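Local coordinates for ABC transporter, substrate binding protein (Aeropyrum pernix, PDB 3EAF) that probably captures a solute in the cleft between its two lobes and hands it to the membrane part of an ABC transporter, at residues Ile103-Ala109 with Phe118-Tyr124; Val20-Tyr24 with Ile80-Gly84; Asp187-Ile191 with Leu215-Lys221. All coordinates share one frame. Numbering follows the deposited sequence.

Contact 1: Ile103-Ala109 with Phe118-Tyr124; sequences ISASYSA and FYPAPDY
The first crossing between the two lobes of a type I periplasmic binding protein begins here, where the edge of one sheet gives way to the chain leading into helix 124-139. Ile103 and Phe118 form a parallel beta bridge (CA to CA 4.9 Å) with side chains on the same face: Ser104 N donates to Phe118 O at 3.3 Å, and Ile103 CA makes a CA-H...O contact with that oxygen at 3.2 Å. Beyond it both chains leave the sheet but stay side by side, with Tyr107 CA 4.8 Å from Asp123 CA. Ser104 OG donates to Ser106 O (2.8 Å), while Ser106 OG, also bonded to Thr85, accepts from Ser108 N (3.3 Å) in an ST turn. Pro120 (phi/psi -84/47) centres an inverse gamma turn. Tyr107, chi1 m, is wedged between aromatic neighbours: its CA lies 3.6 Å from the Tyr119 ring centroid, its CB 4.0 Å from the Tyr124 centroid, and Ala121 CB lies 4.0 Å from the centroid of the Tyr107 ring, over its face, all CH-pi contacts. The edge of Tyr107 points at the face of Tyr124 in an offset edge-to-face pair (centroids 5.7 Å, planes at 62°). Tyr119, chi1 p, donates from OH to Ser108 O at 2.7 Å. Tyr124 N donates to Tyr107 O at 2.7 Å, closing the far end. Asp123 is the N-cap of helix 124-139 and bonds Thr126; Tyr107 OH bonds Gln292. A chain passing from the edge of one lobe's sheet into the first helix leading to the other lobe is one of the interdomain connections of the type I periplasmic-binding-protein fold.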
# COMPACT_ATOMS: atom_id res chain seq x y z
N ILE A 103 0.41 -11.64 2.76
CA ILE A 103 0.75 -10.26 3.05
C ILE A 103 0.84 -9.48 1.74
O ILE A 103 1.71 -9.74 0.90
CB ILE A 103 2.07 -10.13 3.85
CG1 ILE A 103 2.00 -10.96 5.14
CG2 ILE A 103 2.36 -8.65 4.15
CD1 ILE A 103 3.34 -11.18 5.85
N SER A 104 -0.06 -8.51 1.58
CA SER A 104 -0.28 -7.89 0.28
C SER A 104 0.08 -6.42 0.23
O SER A 104 0.00 -5.70 1.22
CB SER A 104 -1.74 -8.08 -0.14
OG SER A 104 -2.63 -7.56 0.83
N ALA A 105 0.50 -6.00 -0.96
CA ALA A 105 0.57 -4.60 -1.31
C ALA A 105 -0.82 -3.96 -1.33
O ALA A 105 -0.96 -2.77 -1.05
CB ALA A 105 1.24 -4.43 -2.64
N SER A 106 -1.85 -4.74 -1.68
CA SER A 106 -3.22 -4.26 -1.55
C SER A 106 -3.54 -4.01 -0.08
O SER A 106 -3.32 -4.88 0.76
CB SER A 106 -4.22 -5.28 -2.09
OG SER A 106 -5.54 -4.88 -1.74
N TYR A 107 -4.04 -2.81 0.21
CA TYR A 107 -4.50 -2.49 1.56
C TYR A 107 -6.03 -2.40 1.63
O TYR A 107 -6.58 -1.59 2.39
CB TYR A 107 -3.83 -1.22 2.09
CG TYR A 107 -2.32 -1.15 1.87
CD1 TYR A 107 -1.48 -2.20 2.28
CD2 TYR A 107 -1.74 -0.04 1.27
CE1 TYR A 107 -0.09 -2.13 2.09
CE2 TYR A 107 -0.37 0.04 1.07
CZ TYR A 107 0.44 -1.00 1.48
OH TYR A 107 1.80 -0.90 1.26
N SER A 108 -6.73 -3.23 0.85
CA SER A 108 -8.20 -3.24 0.84
C SER A 108 -8.83 -3.56 2.19
O SER A 108 -8.46 -4.55 2.84
CB SER A 108 -8.73 -4.25 -0.20
OG SER A 108 -10.13 -4.42 -0.05
N ALA A 109 -9.83 -2.76 2.57
CA ALA A 109 -10.57 -2.98 3.81
C ALA A 109 -11.33 -4.30 3.82
O ALA A 109 -11.57 -4.88 4.88
CB ALA A 109 -11.52 -1.81 4.08
N PHE A 118 -3.08 -10.12 5.78
CA PHE A 118 -2.47 -9.09 6.62
C PHE A 118 -1.77 -8.07 5.72
O PHE A 118 -1.35 -8.39 4.61
CB PHE A 118 -1.42 -9.69 7.57
CG PHE A 118 -1.98 -10.69 8.55
CD1 PHE A 118 -2.35 -10.29 9.84
CD2 PHE A 118 -2.09 -12.04 8.21
CE1 PHE A 118 -2.85 -11.21 10.76
CE2 PHE A 118 -2.58 -12.97 9.13
CZ PHE A 118 -2.96 -12.56 10.40
N TYR A 119 -1.66 -6.84 6.20
CA TYR A 119 -0.78 -5.84 5.58
C TYR A 119 -0.40 -4.82 6.64
O TYR A 119 -1.23 -4.50 7.50
CB TYR A 119 -1.42 -5.19 4.34
CG TYR A 119 -2.87 -4.79 4.48
CD1 TYR A 119 -3.23 -3.56 5.06
CD2 TYR A 119 -3.90 -5.62 4.03
CE1 TYR A 119 -4.57 -3.19 5.20
CE2 TYR A 119 -5.24 -5.25 4.16
CZ TYR A 119 -5.57 -4.04 4.75
OH TYR A 119 -6.89 -3.66 4.87
N PRO A 120 0.85 -4.31 6.61
CA PRO A 120 1.37 -3.44 7.66
C PRO A 120 0.98 -1.96 7.50
O PRO A 120 1.84 -1.07 7.62
CB PRO A 120 2.88 -3.62 7.52
CG PRO A 120 3.08 -3.80 6.06
CD PRO A 120 1.85 -4.54 5.55
N ALA A 121 -0.29 -1.70 7.23
CA ALA A 121 -0.78 -0.35 6.99
C ALA A 121 -2.28 -0.30 7.32
O ALA A 121 -2.92 -1.35 7.39
CB ALA A 121 -0.53 0.08 5.53
N PRO A 122 -2.84 0.91 7.51
CA PRO A 122 -4.30 0.97 7.59
C PRO A 122 -4.90 0.57 6.24
O PRO A 122 -4.22 0.66 5.23
CB PRO A 122 -4.59 2.45 7.86
CG PRO A 122 -3.28 3.05 8.32
CD PRO A 122 -2.22 2.24 7.63
N ASP A 123 -6.15 0.14 6.24
CA ASP A 123 -6.82 -0.16 4.99
C ASP A 123 -6.95 1.12 4.16
O ASP A 123 -6.85 2.22 4.70
CB ASP A 123 -8.21 -0.72 5.27
CG ASP A 123 -9.08 0.29 5.96
OD1 ASP A 123 -9.89 0.94 5.27
OD2 ASP A 123 -8.92 0.47 7.18
N TYR A 124 -7.19 0.96 2.86
CA TYR A 124 -7.34 2.08 1.92
C TYR A 124 -8.36 3.15 2.32
O TYR A 124 -8.18 4.33 2.02
CB TYR A 124 -7.74 1.56 0.54
CG TYR A 124 -6.63 0.98 -0.30
CD1 TYR A 124 -6.85 -0.17 -1.06
CD2 TYR A 124 -5.36 1.58 -0.36
CE1 TYR A 124 -5.85 -0.71 -1.87
CE2 TYR A 124 -4.35 1.04 -1.17
CZ TYR A 124 -4.60 -0.11 -1.91
OH TYR A 124 -3.62 -0.66 -2.70

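Contact 2: Val20-Tyr24 with Ile80-Gly84; sequences VGKGY and IIGWG
At the apolar centre the indole of Trp83 drives its six-membered edge into the face of Tyr24: an edge-to-face pair with centroids 5.0 Å apart and planes at 62°, in which Trp83 CZ3 comes to 3.5 Å from Tyr24 CG. Trp233 adds a further edge-to-face contact with Trp83. Two more residues of the helix touch the same end of the indole. Val20 CG2 lies 3.8 Å from Trp83 CH2, at the edge and near the ring plane, and Gly21 CA is 3.5 Å from that same CH2. Both aromatic residues use the t rotamer of chi1 (Tyr24 176°, Trp83 -177°); Tyr24 has its CA-to-CB bond toward the strand, whereas that of Trp83 runs sideways and the ring end swings in. Residues 20-24 are helical, in the first turns of helix 18-38; Ile80 to Gly82 are extended, after which Trp83, at phi/psi -136/-94, turns the chain so that Gly84 becomes the N-cap of helix 85-98. The backbones stay well apart, the nearest CA atoms being those of Gly21 and Trp83 at 8.2 Å. Further out, Ile81 CG2 packs against the end of the Tyr24 ring, 4.1 Å from CZ and 3.3 Å from OH. At the polar edge, Tyr24 OH donates a weak hydrogen bond to Gly82 O (2.8 Å) and also bonds Asn296; the indole NE1 bonds Thr17. A helix start packed beside the C-terminal end of a central parallel strand is characteristic of the Rossmann-like lobe of these binding proteins, whose cleft lies at the C-terminal ends of these strands.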
# COMPACT_ATOMS: atom_id res chain seq x y z
N VAL A 20 4.64 1.41 -9.88
CA VAL A 20 4.91 1.27 -8.44
C VAL A 20 5.36 -0.17 -8.07
O VAL A 20 5.97 -0.39 -7.02
CB VAL A 20 3.69 1.71 -7.58
CG1 VAL A 20 3.44 3.21 -7.73
CG2 VAL A 20 2.42 0.92 -7.93
N GLY A 21 5.04 -1.12 -8.96
CA GLY A 21 5.31 -2.54 -8.73
C GLY A 21 6.76 -2.96 -8.80
O GLY A 21 7.19 -3.85 -8.06
N LYS A 22 7.52 -2.34 -9.70
CA LYS A 22 8.95 -2.63 -9.85
C LYS A 22 9.72 -2.38 -8.56
O LYS A 22 10.47 -3.23 -8.10
CB LYS A 22 9.56 -1.82 -10.99
CG LYS A 22 9.18 -2.27 -12.39
CD LYS A 22 9.82 -1.33 -13.42
CE LYS A 22 9.40 -1.66 -14.85
NZ LYS A 22 10.14 -2.85 -15.41
N GLY A 23 9.51 -1.20 -7.97
CA GLY A 23 10.16 -0.82 -6.71
C GLY A 23 9.77 -1.76 -5.57
O GLY A 23 10.63 -2.21 -4.81
N TYR A 24 8.49 -2.07 -5.47
CA TYR A 24 8.01 -3.02 -4.47
C TYR A 24 8.73 -4.37 -4.59
O TYR A 24 9.15 -4.95 -3.58
CB TYR A 24 6.50 -3.21 -4.63
CG TYR A 24 5.85 -4.23 -3.73
CD1 TYR A 24 5.30 -3.86 -2.50
CD2 TYR A 24 5.73 -5.57 -4.12
CE1 TYR A 24 4.68 -4.79 -1.68
CE2 TYR A 24 5.10 -6.50 -3.30
CZ TYR A 24 4.58 -6.11 -2.08
OH TYR A 24 3.96 -7.03 -1.26
N ILE A 80 2.61 -16.07 1.23
CA ILE A 80 2.77 -15.35 -0.03
C ILE A 80 2.84 -13.85 0.24
O ILE A 80 2.02 -13.30 1.00
CB ILE A 80 1.61 -15.63 -1.02
CG1 ILE A 80 1.63 -17.10 -1.47
CG2 ILE A 80 1.70 -14.71 -2.26
CD1 ILE A 80 0.32 -17.57 -2.12
N ILE A 81 3.83 -13.22 -0.37
CA ILE A 81 3.94 -11.77 -0.40
C ILE A 81 3.30 -11.35 -1.72
O ILE A 81 3.87 -11.59 -2.80
CB ILE A 81 5.42 -11.31 -0.31
CG1 ILE A 81 6.09 -11.88 0.96
CG2 ILE A 81 5.54 -9.78 -0.41
CD1 ILE A 81 5.51 -11.38 2.29
N GLY A 82 2.11 -10.76 -1.63
CA GLY A 82 1.29 -10.53 -2.81
C GLY A 82 1.14 -9.09 -3.25
O GLY A 82 1.86 -8.20 -2.77
N TRP A 83 0.19 -8.85 -4.16
CA TRP A 83 0.08 -7.57 -4.84
C TRP A 83 -1.36 -7.02 -4.95
O TRP A 83 -1.84 -6.38 -4.02
CB TRP A 83 0.79 -7.63 -6.21
CG TRP A 83 0.79 -6.32 -6.95
CD1 TRP A 83 0.07 -6.01 -8.08
CD2 TRP A 83 1.53 -5.14 -6.61
NE1 TRP A 83 0.32 -4.70 -8.45
CE2 TRP A 83 1.21 -4.15 -7.57
CE3 TRP A 83 2.42 -4.82 -5.57
CZ2 TRP A 83 1.75 -2.86 -7.52
CZ3 TRP A 83 2.97 -3.53 -5.53
CH2 TRP A 83 2.63 -2.57 -6.50
N GLY A 84 -2.04 -7.29 -6.06
CA GLY A 84 -3.22 -6.50 -6.45
C GLY A 84 -4.48 -6.72 -5.64
O GLY A 84 -4.72 -7.82 -5.14

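Contact 3: Asp187-Ile191 with Leu215-Lys221; sequences DAERI and LGRAMAK
Two helical segments, 187-191 and 215-221, cross with a signed angle of -51° between their N-to-C directions, and their axes come within 8.3 Å. Regular i to i+4 bonds hold each turn, such as Ile191 N to Asp187 O at 3.0 Å and Lys221 N to Arg217 O at 3.1 Å. The register places Ala188 CA 4.8 Å from Leu215 CA and Glu189 CA 5.1 Å from Ala218 CA, so close that small side chains occupy the crossing. Ala188 and Ala218 point at each other, with their CB atoms 4.1 Å apart, and Ala218 CB also lies 3.7 Å from Ala188 O. Leu215, with chi1 t and chi2 p, extends its end into the interface: its CD1 is 3.8 Å from both Ala188 O and Ile191 CG2. Toward solvent, Glu189 (chi1 m, chi2 t) folds its aliphatic part over the neighbouring helix, CG resting 3.7 Å from Ala218 CB. Its carboxylate meets Lys221, extended through chi3 with chi4 m: Glu189 OE2 touches Lys221 CD at 3.2 Å, and OE1 forms a long salt bridge to NZ at 3.6 Å. Helix 187-191 also bears an internal salt bridge, Arg190 NH1 to Asp187 OD1 at 3.0 Å. The same packing runs on past the segment, Leu215 reaching Met195 and Ala218 reaching Ala192. Helix 185-196 leads from strand 171-178 to strand 202-205, and helix 209-222 from there to strand 227-230; these successive beta-alpha-beta connections of the second lobe thus lay their helices against each other along the parallel part of the sheet.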
# COMPACT_ATOMS: atom_id res chain seq x y z
N ASP A 187 -7.03 11.45 -21.74
CA ASP A 187 -7.97 11.00 -20.70
C ASP A 187 -7.91 11.90 -19.48
O ASP A 187 -8.95 12.28 -18.94
CB ASP A 187 -7.65 9.57 -20.24
CG ASP A 187 -7.91 8.52 -21.31
OD1 ASP A 187 -8.80 8.70 -22.17
OD2 ASP A 187 -7.21 7.50 -21.27
N ALA A 188 -6.68 12.22 -19.06
CA ALA A 188 -6.43 13.09 -17.91
C ALA A 188 -6.95 14.51 -18.12
O ALA A 188 -7.54 15.10 -17.21
CB ALA A 188 -4.93 13.12 -17.59
N GLU A 189 -6.72 15.06 -19.31
CA GLU A 189 -7.22 16.39 -19.65
C GLU A 189 -8.74 16.44 -19.77
O GLU A 189 -9.37 17.40 -19.31
CB GLU A 189 -6.54 16.94 -20.91
CG GLU A 189 -5.07 17.31 -20.70
CD GLU A 189 -4.43 17.95 -21.92
OE1 GLU A 189 -5.17 18.35 -22.86
OE2 GLU A 189 -3.18 18.04 -21.95
N ARG A 190 -9.33 15.39 -20.35
CA ARG A 190 -10.78 15.26 -20.46
C ARG A 190 -11.42 15.27 -19.07
O ARG A 190 -12.41 15.97 -18.84
CB ARG A 190 -11.18 14.00 -21.23
CG ARG A 190 -12.69 13.82 -21.42
CD ARG A 190 -13.06 12.54 -22.18
NE ARG A 190 -12.81 11.33 -21.39
CZ ARG A 190 -11.84 10.45 -21.63
NH1 ARG A 190 -11.02 10.62 -22.68
NH2 ARG A 190 -11.69 9.39 -20.85
N ILE A 191 -10.85 14.49 -18.15
CA ILE A 191 -11.34 14.40 -16.78
C ILE A 191 -11.15 15.72 -16.05
O ILE A 191 -12.05 16.17 -15.34
CB ILE A 191 -10.68 13.22 -15.98
CG1 ILE A 191 -11.15 11.86 -16.51
CG2 ILE A 191 -10.94 13.33 -14.46
CD1 ILE A 191 -12.67 11.73 -16.72
N LEU A 215 -3.03 13.57 -14.29
CA LEU A 215 -4.19 14.34 -13.85
C LEU A 215 -3.77 15.64 -13.17
O LEU A 215 -4.30 16.70 -13.48
CB LEU A 215 -5.08 13.51 -12.91
CG LEU A 215 -6.37 14.17 -12.40
CD1 LEU A 215 -7.39 14.32 -13.52
CD2 LEU A 215 -6.97 13.38 -11.23
N GLY A 216 -2.84 15.56 -12.23
CA GLY A 216 -2.30 16.75 -11.58
C GLY A 216 -1.72 17.73 -12.58
O GLY A 216 -1.96 18.94 -12.48
N ARG A 217 -0.97 17.21 -13.56
CA ARG A 217 -0.39 18.04 -14.62
C ARG A 217 -1.48 18.68 -15.48
O ARG A 217 -1.41 19.86 -15.81
CB ARG A 217 0.58 17.22 -15.48
CG ARG A 217 1.29 18.02 -16.56
CD ARG A 217 2.30 17.18 -17.36
NE ARG A 217 3.56 16.96 -16.66
CZ ARG A 217 4.58 17.83 -16.64
NH1 ARG A 217 4.49 19.00 -17.26
NH2 ARG A 217 5.69 17.53 -15.98
N ALA A 218 -2.49 17.88 -15.83
CA ALA A 218 -3.63 18.36 -16.63
C ALA A 218 -4.46 19.42 -15.91
O ALA A 218 -4.85 20.43 -16.50
CB ALA A 218 -4.51 17.20 -17.04
N MSE A 219 -4.74 19.20 -14.63
CA MSE A 219 -5.51 20.14 -13.83
C MSE A 219 -4.89 21.53 -13.93
O MSE A 219 -5.59 22.51 -14.19
CB MSE A 219 -5.61 19.67 -12.37
CG MSE A 219 -6.60 18.53 -12.15
SE MSE A 219 -6.37 17.67 -10.41
CE MSE A 219 -6.58 19.25 -9.26
N ALA A 220 -3.57 21.60 -13.77
CA ALA A 220 -2.85 22.87 -13.84
C ALA A 220 -2.89 23.46 -15.25
O ALA A 220 -3.02 24.67 -15.42
CB ALA A 220 -1.42 22.69 -13.36
N LYS A 221 -2.77 22.60 -16.26
CA LYS A 221 -2.77 23.02 -17.65
C LYS A 221 -4.12 23.65 -18.08
O LYS A 221 -4.13 24.63 -18.83
CB LYS A 221 -2.42 21.85 -18.57
CG LYS A 221 -2.26 22.21 -20.04
CD LYS A 221 -2.23 20.95 -20.89
CE LYS A 221 -2.22 21.26 -22.38
NZ LYS A 221 -3.58 21.62 -22.88

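Contacts 1 and 2 join within the six-stranded sheet of the first lobe, about 12 Å between centres. The neighbouring strands 79-82 and 101-104 are probably hydrogen-bonded through Ile103 N to Ile80 O (2.9 Å) and Gly82 N to Ile103 O (2.8 Å), and Ala105 CB packs 3.2 Å from Trp83 CE3. Both probably border the cleft: bound glycerol, probably from the crystallisation liquor, comes within about 2 Å (nearest atoms) of the Tyr124 side chain and about 4 Å of that of Trp83. The magnesium ion, held by Glu325, Asp340 and Tyr341, is about 8 Å from the side chain of Phe118. Contact 3 belongs to the other lobe, its centre about 29 Å and 27 Å from the centres of contacts 1 and 2.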